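Local coordinates for serine-pyruvate aminotransferase (AgxT) (Sulfolobus solfataricus, PDB 3ZRP), which probably transfers the amino group of L-serine to pyruvate, as a class-V aminotransferase working with pyridoxal 5'-phosphate, at residues Lys31-Ala36 / His247-Leu252; Ser40-Arg45 / Gly232-Lys237; Gln312-Gly317 / Arg358-Leu363; Glu321-Ala326 / Ile353-Arg358. One frame throughout, in Å; residues are numbered along the deposited sequence.

Contact 1 of 4, residues Lys31-Ala36 / His247-Leu252; sequences KEFVEA and HVILQL
Phe-33 meets Ile-249 ring edge to methyl: CE1 of the phenylalanine lies 3.5 Å from CD1 of Ile-249, and that methyl sits close to the ring plane instead of over a face. CZ of the ring touches the same methyl, while CG2 of Ile-249 comes against CE1 from the other branch. Chi1 of Phe-33 (170°) sets CG anti to the backbone N, beside the carbonyl carbon, and the end of the ring comes nearer to helix 246-262. Beside this pair, CB of Ala-36 points toward the partner helix and packs 3.6 Å from CD2 of Leu-250; CD2 of Leu-250 also lies 4.0 Å from O of Glu-32. The alanine is where the backbones come nearest, its CA 5.6 Å from that of Leu-250, and the short helix axes approach to 9.2 Å at 51°.

Around this first shell, Pro-244 and Val-246 back the phenylalanine ring, about 11 Å from the cofactor. Leu-197 of strand 197-202 packs on Ile-249, and Leu-250 touches Glu-23, which binds calcium in a crystal structure of this protein though none is bound here. On another face of helix 246-262, Gln-251 NE2 bonds to Leu-18 O, and Val-248 packs on Val-248 of the second subunit. The side chains that meet are apolar and largely buried, so the hold depends on fit and exclusion of water, not on directional bonds.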
# COMPACT_ATOMS: atom_id res chain seq x y z
N LYS A 31 -11.85 7.18 15.72
CA LYS A 31 -11.53 6.26 16.82
C LYS A 31 -11.67 4.78 16.43
O LYS A 31 -10.92 3.94 16.94
CB LYS A 31 -12.30 6.60 18.11
CG LYS A 31 -13.77 6.18 18.17
CD LYS A 31 -14.28 6.35 19.62
CE LYS A 31 -15.45 5.44 19.94
NZ LYS A 31 -16.63 5.77 19.10
N GLU A 32 -12.57 4.47 15.49
CA GLU A 32 -12.72 3.09 14.99
C GLU A 32 -11.42 2.62 14.34
O GLU A 32 -11.01 1.47 14.51
CB GLU A 32 -13.88 2.98 14.00
CG GLU A 32 -15.25 3.37 14.56
CD GLU A 32 -15.57 4.85 14.35
OE1 GLU A 32 -14.77 5.72 14.77
OE2 GLU A 32 -16.63 5.13 13.76
N PHE A 33 -10.78 3.50 13.58
CA PHE A 33 -9.53 3.13 12.94
C PHE A 33 -8.42 2.98 13.96
O PHE A 33 -7.71 1.96 13.97
CB PHE A 33 -9.12 4.14 11.87
CG PHE A 33 -7.74 3.91 11.36
CD1 PHE A 33 -7.50 2.88 10.47
CD2 PHE A 33 -6.68 4.67 11.84
CE1 PHE A 33 -6.21 2.63 10.00
CE2 PHE A 33 -5.38 4.42 11.39
CZ PHE A 33 -5.16 3.39 10.45
N VAL A 34 -8.27 3.97 14.83
CA VAL A 34 -7.20 3.94 15.84
C VAL A 34 -7.30 2.65 16.66
O VAL A 34 -6.30 1.99 16.90
CB VAL A 34 -7.22 5.22 16.73
CG1 VAL A 34 -6.35 5.04 17.95
CG2 VAL A 34 -6.78 6.46 15.92
N GLU A 35 -8.53 2.28 17.06
CA GLU A 35 -8.75 1.07 17.84
C GLU A 35 -8.39 -0.19 17.03
O GLU A 35 -7.82 -1.14 17.56
CB GLU A 35 -10.20 1.02 18.35
CG GLU A 35 -10.49 1.98 19.52
CD GLU A 35 -11.99 2.19 19.80
OE1 GLU A 35 -12.82 1.39 19.30
OE2 GLU A 35 -12.36 3.15 20.52
N ALA A 36 -8.70 -0.19 15.73
CA ALA A 36 -8.40 -1.35 14.89
C ALA A 36 -6.89 -1.49 14.72
O ALA A 36 -6.33 -2.59 14.78
CB ALA A 36 -9.11 -1.22 13.52
N HIS A 247 -9.36 0.69 5.45
CA HIS A 247 -10.28 -0.44 5.45
C HIS A 247 -9.57 -1.80 5.47
O HIS A 247 -10.10 -2.79 6.00
CB HIS A 247 -11.31 -0.30 4.33
CG HIS A 247 -12.23 0.88 4.51
ND1 HIS A 247 -11.86 2.17 4.17
CD2 HIS A 247 -13.48 0.97 5.03
CE1 HIS A 247 -12.86 2.99 4.46
NE2 HIS A 247 -13.84 2.29 4.99
N VAL A 248 -8.37 -1.86 4.90
CA VAL A 248 -7.56 -3.08 4.93
C VAL A 248 -7.15 -3.37 6.38
O VAL A 248 -7.07 -4.51 6.80
CB VAL A 248 -6.31 -2.94 4.02
CG1 VAL A 248 -5.42 -4.17 4.09
CG2 VAL A 248 -6.77 -2.74 2.59
N ILE A 249 -6.87 -2.31 7.13
CA ILE A 249 -6.48 -2.44 8.55
C ILE A 249 -7.67 -2.87 9.43
O ILE A 249 -7.50 -3.61 10.41
CB ILE A 249 -5.84 -1.14 9.07
CG1 ILE A 249 -4.43 -0.97 8.46
CG2 ILE A 249 -5.69 -1.17 10.61
CD1 ILE A 249 -3.81 0.42 8.62
N LEU A 250 -8.87 -2.40 9.09
CA LEU A 250 -10.10 -2.87 9.77
C LEU A 250 -10.27 -4.38 9.56
O LEU A 250 -10.57 -5.13 10.50
CB LEU A 250 -11.34 -2.14 9.21
CG LEU A 250 -11.46 -0.61 9.41
CD1 LEU A 250 -12.75 -0.06 8.77
CD2 LEU A 250 -11.37 -0.26 10.87
N GLN A 251 -10.10 -4.82 8.30
CA GLN A 251 -10.15 -6.25 7.98
C GLN A 251 -9.09 -7.03 8.76
O GLN A 251 -9.38 -8.10 9.33
CB GLN A 251 -10.03 -6.47 6.45
CG GLN A 251 -11.24 -5.93 5.69
CD GLN A 251 -11.04 -5.79 4.18
OE1 GLN A 251 -10.04 -5.24 3.73
NE2 GLN A 251 -12.01 -6.24 3.40
N LEU A 252 -7.86 -6.50 8.81
CA LEU A 252 -6.76 -7.12 9.57
C LEU A 252 -7.11 -7.31 11.07
O LEU A 252 -6.78 -8.34 11.65
CB LEU A 252 -5.42 -6.33 9.41
CG LEU A 252 -4.20 -6.94 10.15
CD1 LEU A 252 -3.83 -8.36 9.63
CD2 LEU A 252 -2.96 -6.03 10.10

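Contact 2 of 4, residues Ser40-Arg45 / Gly232-Lys237; sequences SLKGLR and GAEEGK
Leu-41 and Glu-234 mark the nearest backbone approach, their CA atoms 7.9 Å apart, where the middle of helix 31-48 faces the end of helix 223-234. Side chains bridge this wide separation. Arg-45 and Glu-234 reach toward each other tip to tip: NH1 donates to OE2 of Glu-234 at 3.0 Å (165° at the hydrogen), and NH2 of Arg-45 gives OE1 of Glu-234 an equally short bond, nearly as straight. This end-on pairing meets both oxygens on their syn side, with guanidinium and carboxylate only 26° from coplanar, which fixes the rotation of both groups. The other guanidinium nitrogen, NE, is held by Tyr-54 O.

Lys-42 adds a second, looser charge. Its chain bends at the end (chi4 -63°), putting NZ 3.4 Å from OE2 of Glu-234, a weak bond, and a water accepts from NZ and donates to the backbone O of Glu-234. Beside the charged groups, CD1 of Leu-41 packs 4.1 Å from CG of Glu-234 and also touches Ala-233 CB. An alanine in place of Glu-234 would probably leave NH1 and NH2 of Arg-45, and the Lys-42 charge, without their carboxylate mate, with the guanidinium held mainly through its NE bond to Tyr-54 O.

Gly-236, at positive phi, turns the chain away: its N bonds to Ala-233 O, and Lys-237 N reaches Gly-232 O. This is a Schellman motif ending helix 223-234, tied to helix 31-48 by a three-residue salt-bridge network.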
# COMPACT_ATOMS: atom_id res chain seq x y z
N SER A 40 -4.58 -4.57 16.01
CA SER A 40 -3.72 -5.32 15.09
C SER A 40 -2.28 -5.34 15.57
O SER A 40 -1.60 -6.37 15.48
CB SER A 40 -3.84 -4.76 13.66
OG SER A 40 -5.17 -4.88 13.22
N LEU A 41 -1.81 -4.20 16.08
CA LEU A 41 -0.48 -4.12 16.64
C LEU A 41 -0.28 -5.16 17.76
O LEU A 41 0.73 -5.87 17.78
CB LEU A 41 -0.16 -2.69 17.10
CG LEU A 41 -0.07 -1.65 15.98
CD1 LEU A 41 0.07 -0.28 16.55
CD2 LEU A 41 1.11 -1.94 15.02
N LYS A 42 -1.27 -5.28 18.66
CA LYS A 42 -1.20 -6.29 19.73
C LYS A 42 -1.25 -7.71 19.18
O LYS A 42 -0.52 -8.59 19.66
CB LYS A 42 -2.33 -6.10 20.76
CG LYS A 42 -2.19 -4.83 21.52
CD LYS A 42 -3.31 -4.64 22.52
CE LYS A 42 -3.52 -3.16 22.82
NZ LYS A 42 -2.33 -2.53 23.47
N GLY A 43 -2.07 -7.90 18.14
CA GLY A 43 -2.22 -9.16 17.45
C GLY A 43 -0.93 -9.63 16.82
O GLY A 43 -0.65 -10.83 16.82
N LEU A 44 -0.15 -8.68 16.27
CA LEU A 44 1.19 -8.98 15.76
C LEU A 44 2.09 -9.54 16.86
O LEU A 44 2.78 -10.53 16.65
CB LEU A 44 1.83 -7.75 15.09
CG LEU A 44 3.01 -7.97 14.13
CD1 LEU A 44 2.77 -9.04 13.07
CD2 LEU A 44 3.39 -6.66 13.46
N ARG A 45 2.09 -8.90 18.04
CA ARG A 45 2.89 -9.41 19.16
C ARG A 45 2.47 -10.83 19.53
O ARG A 45 3.31 -11.70 19.79
CB ARG A 45 2.76 -8.51 20.39
CG ARG A 45 3.48 -7.18 20.29
CD ARG A 45 3.80 -6.65 21.69
NE ARG A 45 4.15 -5.22 21.69
CZ ARG A 45 3.27 -4.23 21.63
NH1 ARG A 45 1.99 -4.51 21.57
NH2 ARG A 45 3.67 -2.98 21.63
N GLY A 232 1.36 6.25 18.71
CA GLY A 232 0.11 6.98 18.86
C GLY A 232 -1.07 6.05 19.05
O GLY A 232 -1.77 6.14 20.07
N ALA A 233 -1.30 5.15 18.09
CA ALA A 233 -2.44 4.22 18.11
C ALA A 233 -2.58 3.48 19.45
O ALA A 233 -3.70 3.34 19.97
CB ALA A 233 -2.34 3.20 16.98
N GLU A 234 -1.46 3.03 19.99
CA GLU A 234 -1.50 2.25 21.23
C GLU A 234 -1.79 3.12 22.45
O GLU A 234 -2.07 2.59 23.52
CB GLU A 234 -0.22 1.42 21.42
CG GLU A 234 -0.25 0.12 20.63
CD GLU A 234 0.79 -0.89 21.06
OE1 GLU A 234 1.99 -0.67 20.86
OE2 GLU A 234 0.38 -1.94 21.58
N GLU A 235 -1.72 4.45 22.28
CA GLU A 235 -2.08 5.39 23.34
C GLU A 235 -3.46 5.98 23.05
O GLU A 235 -3.89 6.94 23.69
CB GLU A 235 -1.02 6.50 23.47
CG GLU A 235 0.36 5.98 23.89
CD GLU A 235 1.45 7.04 23.88
OE1 GLU A 235 1.36 7.99 24.68
OE2 GLU A 235 2.41 6.91 23.08
N GLY A 236 -4.15 5.39 22.07
CA GLY A 236 -5.47 5.85 21.65
C GLY A 236 -5.49 7.18 20.93
O GLY A 236 -6.53 7.87 20.93
N LYS A 237 -4.37 7.56 20.31
CA LYS A 237 -4.21 8.85 19.66
C LYS A 237 -4.06 8.73 18.13
O LYS A 237 -3.37 7.83 17.64
CB LYS A 237 -3.00 9.59 20.23
CG LYS A 237 -3.13 9.99 21.71
CD LYS A 237 -1.74 10.32 22.30
CE LYS A 237 -1.83 11.04 23.64
NZ LYS A 237 -2.40 10.18 24.72
O HOH W 1 -3.83 -0.16 23.26

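Contact 3 of 4, residues Gln312-Gly317 / Arg358-Leu363; sequences QKVLAG and RTLRKL
Val-314 carries the apolar contact with Leu-360 and Leu-363 of helix 346-363. Its CG2 touches two leucine methyls, CD2 of Leu-360 at 3.8 Å and CD1 of Leu-363 at 3.9 Å. The other methyl of Leu-363, CD2, lies against the aliphatic part of Lys-313, touching CB and CD, before that lysine leads away from the contact. Leu-306 lines both Val-314 and Leu-360 from a neighbouring loop.

A second kind of contact sets a side chain on backbone. Thr-359 is turned so that CG2 is anti to its backbone N, and this methyl rests 3.8 Å from Val-314 O and 3.9 Å from Gly-317 C. Its hydroxyl OG1 is engaged within its own helix, hydrogen-bonded to Val-355 O. An alanine at Thr-359 would probably open a gap beside Val-314 O and Gly-317 and leave Val-355 O without its hydroxyl partner.

The polar link across is slighter: NZ of Lys-362 donates to Gly-317 O at 3.2 Å, from above the carbonyl plane. Since Lys-362 has a second conformer, this bond is doubtful as a lasting tie.

Gly-317 lies at the closest backbone approach, its CA 6.1 Å from that of Thr-359; a beta carbon there would crowd CG2 of Thr-359 and CE of Lys-362. The two helices cross at 130°, their short axes 9.7 Å apart. Both belong to the C-terminal part of the chain, with the three-stranded antiparallel sheet, consistent with the small domain of fold-type I PLP enzymes.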
# COMPACT_ATOMS: atom_id res chain seq x y z
N GLN A 312 0.93 -26.21 -16.44
CA GLN A 312 -0.12 -25.27 -16.85
C GLN A 312 -1.44 -25.99 -17.07
O GLN A 312 -2.48 -25.57 -16.55
CB GLN A 312 0.27 -24.47 -18.10
CG GLN A 312 1.11 -23.22 -17.83
CD GLN A 312 0.43 -22.20 -16.92
OE1 GLN A 312 1.08 -21.63 -16.04
NE2 GLN A 312 -0.87 -21.98 -17.11
N LYS A 313 -1.39 -27.10 -17.82
CA LYS A 313 -2.57 -27.93 -18.06
C LYS A 313 -3.15 -28.41 -16.74
O LYS A 313 -4.37 -28.41 -16.56
CB LYS A 313 -2.24 -29.12 -18.97
CG LYS A 313 -2.07 -28.75 -20.44
CD LYS A 313 -2.03 -30.00 -21.32
CE LYS A 313 -1.89 -29.65 -22.80
NZ LYS A 313 -0.55 -29.09 -23.13
N VAL A 314 -2.28 -28.79 -15.81
CA VAL A 314 -2.71 -29.20 -14.47
C VAL A 314 -3.45 -28.05 -13.77
O VAL A 314 -4.52 -28.27 -13.19
CB VAL A 314 -1.55 -29.75 -13.61
CG1 VAL A 314 -1.98 -30.01 -12.17
CG2 VAL A 314 -1.01 -31.03 -14.23
N LEU A 315 -2.90 -26.84 -13.85
CA LEU A 315 -3.52 -25.66 -13.23
C LEU A 315 -4.88 -25.32 -13.83
O LEU A 315 -5.83 -25.01 -13.11
CB LEU A 315 -2.60 -24.43 -13.32
CG LEU A 315 -1.35 -24.29 -12.42
CD1 LEU A 315 -0.80 -22.89 -12.57
CD2 LEU A 315 -1.62 -24.58 -10.95
N ALA A 316 -4.97 -25.38 -15.16
CA ALA A 316 -6.22 -25.09 -15.88
C ALA A 316 -7.28 -26.15 -15.59
O ALA A 316 -8.45 -25.84 -15.40
CB ALA A 316 -5.96 -24.97 -17.37
N GLY A 317 -6.84 -27.41 -15.53
CA GLY A 317 -7.72 -28.56 -15.29
C GLY A 317 -8.26 -28.69 -13.88
O GLY A 317 -9.35 -29.23 -13.68
N ARG A 358 -7.81 -36.86 -9.98
CA ARG A 358 -8.59 -36.89 -11.23
C ARG A 358 -8.05 -36.00 -12.35
O ARG A 358 -8.26 -36.27 -13.54
CB ARG A 358 -10.09 -36.70 -10.99
CG ARG A 358 -10.51 -35.50 -10.21
CD ARG A 358 -11.90 -35.75 -9.67
NE ARG A 358 -12.63 -34.51 -9.44
CZ ARG A 358 -12.98 -34.05 -8.24
NH1 ARG A 358 -12.68 -34.73 -7.15
NH2 ARG A 358 -13.65 -32.91 -8.15
N THR A 359 -7.31 -34.96 -11.98
CA THR A 359 -6.68 -34.11 -12.97
C THR A 359 -5.47 -34.81 -13.62
O THR A 359 -5.31 -34.79 -14.84
CB THR A 359 -6.31 -32.74 -12.38
OG1 THR A 359 -7.45 -32.18 -11.72
CG2 THR A 359 -5.84 -31.78 -13.46
N LEU A 360 -4.65 -35.46 -12.79
CA LEU A 360 -3.44 -36.14 -13.28
C LEU A 360 -3.78 -37.39 -14.10
O LEU A 360 -3.06 -37.74 -15.04
CB LEU A 360 -2.49 -36.48 -12.12
CG LEU A 360 -1.89 -35.29 -11.37
CD1 LEU A 360 -0.81 -35.73 -10.38
CD2 LEU A 360 -1.34 -34.26 -12.33
N ARG A 361 -4.89 -38.05 -13.74
CA ARG A 361 -5.43 -39.19 -14.48
C ARG A 361 -5.70 -38.81 -15.93
O ARG A 361 -5.26 -39.51 -16.85
CB ARG A 361 -6.72 -39.66 -13.79
CG ARG A 361 -7.33 -40.98 -14.31
CD ARG A 361 -7.89 -41.80 -13.14
NE ARG A 361 -9.19 -42.42 -13.42
CZ ARG A 361 -9.53 -43.66 -13.07
NH1 ARG A 361 -8.67 -44.45 -12.44
NH2 ARG A 361 -10.74 -44.11 -13.36
N LYS A 362 -6.41 -37.70 -16.13
CA LYS A 362 -6.78 -37.24 -17.47
C LYS A 362 -5.60 -36.72 -18.27
O LYS A 362 -5.69 -36.54 -19.49
CB LYS A 362 -7.90 -36.19 -17.40
CG LYS A 362 -7.51 -34.82 -16.86
CD LYS A 362 -8.74 -33.97 -16.55
CE LYS A 362 -8.37 -32.53 -16.25
NZ LYS A 362 -9.50 -31.78 -15.63
N LEU A 363 -4.47 -36.48 -17.60
CA LEU A 363 -3.30 -35.90 -18.26
C LEU A 363 -2.09 -36.85 -18.37
O LEU A 363 -1.04 -36.47 -18.89
CB LEU A 363 -2.91 -34.58 -17.59
CG LEU A 363 -3.87 -33.41 -17.77
CD1 LEU A 363 -3.71 -32.38 -16.64
CD2 LEU A 363 -3.70 -32.73 -19.13

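Contact 4 of 4, residues Glu321-Ala326 / Ile353-Arg358; sequences EGVEFA and ISVIER
OE2 of Glu-321 lies near two positive charges, though neither holds it closely: NE of Arg-358 stands 3.7 Å from OE2 in a long salt bridge, and the ion pair with Lys-362 is long and weak too. Glu-321 is poorly ordered, so this pairing is loose. The two side chains come closest through the aliphatic part of the glutamate, its CG 3.3 Å from NE of Arg-358. Arg-358 has its CG between the backbone N and the carbonyl carbon (chi1 54°), and the chain then runs extended to NE, crossing the glutamate at an angle, the two flat end groups turned 32° from each other. One face of the guanidinium is covered by Val-355 CG2, 3.8 Å above the plane and offset toward its rim.

Next to the charged groups the contact is apolar. The same CG2 of Val-355 meets CG2 of Val-323 at 3.8 Å, and CG1 of Val-355 faces CB of Glu-321. Farther along the segment, CZ of Phe-325 touches both CD1 and CG1 of Ile-356, each at 3.7 Å. CG1 of Val-323 lies over one face of the Phe-325 ring, toward its rim, so the ring is held from within its own segment as well as from the helix. At Gly-322, with phi 131°, a beta carbon would press against the carbonyl O of Glu-321.

The segment thus bridges helix 311-319 and strand 326-327. Phe-325 packs on Leu-315 and Thr-318 of that helix and on Phe-336 and Ile-338 of strand 335-339, while Ile-356 of helix 346-363 packs on the same two strand residues.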
# COMPACT_ATOMS: atom_id res chain seq x y z
N GLU A 321 -12.35 -28.17 -11.94
CA GLU A 321 -12.67 -29.36 -11.16
C GLU A 321 -12.90 -29.00 -9.69
O GLU A 321 -13.35 -29.85 -8.91
CB GLU A 321 -11.56 -30.40 -11.32
CG GLU A 321 -12.00 -31.86 -11.23
CD GLU A 321 -12.41 -32.47 -12.57
OE1 GLU A 321 -13.29 -31.90 -13.25
OE2 GLU A 321 -11.86 -33.54 -12.93
N GLY A 322 -12.59 -27.76 -9.31
CA GLY A 322 -12.97 -27.24 -7.99
C GLY A 322 -11.95 -26.54 -7.10
O GLY A 322 -12.33 -25.94 -6.10
N VAL A 323 -10.66 -26.63 -7.46
CA VAL A 323 -9.56 -26.00 -6.70
C VAL A 323 -8.59 -25.22 -7.61
O VAL A 323 -8.26 -25.69 -8.70
CB VAL A 323 -8.72 -27.05 -5.87
CG1 VAL A 323 -7.66 -26.37 -5.00
CG2 VAL A 323 -9.60 -27.91 -5.01
N GLU A 324 -8.15 -24.05 -7.16
CA GLU A 324 -7.06 -23.32 -7.82
C GLU A 324 -5.74 -23.45 -7.04
O GLU A 324 -5.69 -23.12 -5.86
CB GLU A 324 -7.42 -21.84 -8.01
CG GLU A 324 -6.39 -21.04 -8.80
CD GLU A 324 -6.89 -19.66 -9.20
OE1 GLU A 324 -8.12 -19.47 -9.35
OE2 GLU A 324 -6.05 -18.75 -9.37
N PHE A 325 -4.70 -23.94 -7.70
CA PHE A 325 -3.35 -24.06 -7.11
C PHE A 325 -2.46 -22.91 -7.63
O PHE A 325 -2.97 -21.96 -8.21
CB PHE A 325 -2.76 -25.42 -7.46
CG PHE A 325 -3.54 -26.59 -6.90
CD1 PHE A 325 -3.62 -26.79 -5.51
CD2 PHE A 325 -4.16 -27.50 -7.74
CE1 PHE A 325 -4.32 -27.87 -4.99
CE2 PHE A 325 -4.86 -28.59 -7.22
CZ PHE A 325 -4.94 -28.77 -5.85
N ALA A 326 -1.14 -22.99 -7.41
CA ALA A 326 -0.20 -22.00 -7.96
C ALA A 326 0.85 -22.64 -8.87
O ALA A 326 1.20 -23.81 -8.68
CB ALA A 326 0.47 -21.16 -6.82
N ILE A 353 -6.38 -33.38 -2.78
CA ILE A 353 -5.85 -34.67 -3.26
C ILE A 353 -6.81 -35.34 -4.25
O ILE A 353 -6.38 -35.87 -5.29
CB ILE A 353 -5.46 -35.58 -2.08
CG1 ILE A 353 -4.32 -34.95 -1.28
CG2 ILE A 353 -5.05 -36.99 -2.55
CD1 ILE A 353 -3.07 -34.59 -2.13
N SER A 354 -8.11 -35.27 -3.95
CA SER A 354 -9.13 -35.77 -4.88
C SER A 354 -8.98 -35.12 -6.23
O SER A 354 -8.93 -35.79 -7.27
CB SER A 354 -10.54 -35.52 -4.34
OG SER A 354 -11.51 -35.97 -5.27
N VAL A 355 -8.89 -33.79 -6.23
CA VAL A 355 -8.77 -33.00 -7.46
C VAL A 355 -7.45 -33.30 -8.16
O VAL A 355 -7.40 -33.41 -9.39
CB VAL A 355 -8.94 -31.48 -7.19
CG1 VAL A 355 -8.71 -30.66 -8.43
CG2 VAL A 355 -10.34 -31.20 -6.67
N ILE A 356 -6.38 -33.43 -7.38
CA ILE A 356 -5.09 -33.76 -7.98
C ILE A 356 -5.16 -35.13 -8.68
O ILE A 356 -4.70 -35.27 -9.83
CB ILE A 356 -3.94 -33.64 -6.96
CG1 ILE A 356 -3.66 -32.15 -6.69
CG2 ILE A 356 -2.67 -34.31 -7.51
CD1 ILE A 356 -2.99 -31.88 -5.36
N GLU A 357 -5.75 -36.11 -8.01
CA GLU A 357 -5.88 -37.45 -8.59
C GLU A 357 -6.61 -37.44 -9.94
O GLU A 357 -6.06 -37.92 -10.94
CB GLU A 357 -6.53 -38.43 -7.61
CG GLU A 357 -6.50 -39.88 -8.09
CD GLU A 357 -6.68 -40.89 -6.98
OE1 GLU A 357 -6.33 -40.61 -5.81
OE2 GLU A 357 -7.18 -41.99 -7.28
N ARG A 358 -7.81 -36.86 -9.98
CA ARG A 358 -8.59 -36.89 -11.23
C ARG A 358 -8.05 -36.00 -12.35
O ARG A 358 -8.26 -36.27 -13.54
CB ARG A 358 -10.09 -36.70 -10.99
CG ARG A 358 -10.51 -35.50 -10.21
CD ARG A 358 -11.90 -35.75 -9.67
NE ARG A 358 -12.63 -34.51 -9.44
CZ ARG A 358 -12.98 -34.05 -8.24
NH1 ARG A 358 -12.68 -34.73 -7.15
NH2 ARG A 358 -13.65 -32.91 -8.15

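How the contacts relate
The four contacts form two pairs in separate parts of the subunit. Contacts 1 and 2, with centres 10 Å apart, share helix 31-48, which receives helix 246-262 near its start and the end of helix 223-234 farther along; both segments of contact 2 fall between the two halves of contact 1 in the chain. Contacts 3 and 4, 8 Å apart, share helix 346-363 and Arg-358, and join it to helix 311-319 and the loop that follows. The two pairs come in series along the chain, with contacts 2 and 3 about 46 Å apart between centres. One pair thus knits sequence-distant helices together, whereas the other closes local connections within what is probably the C-terminal domain.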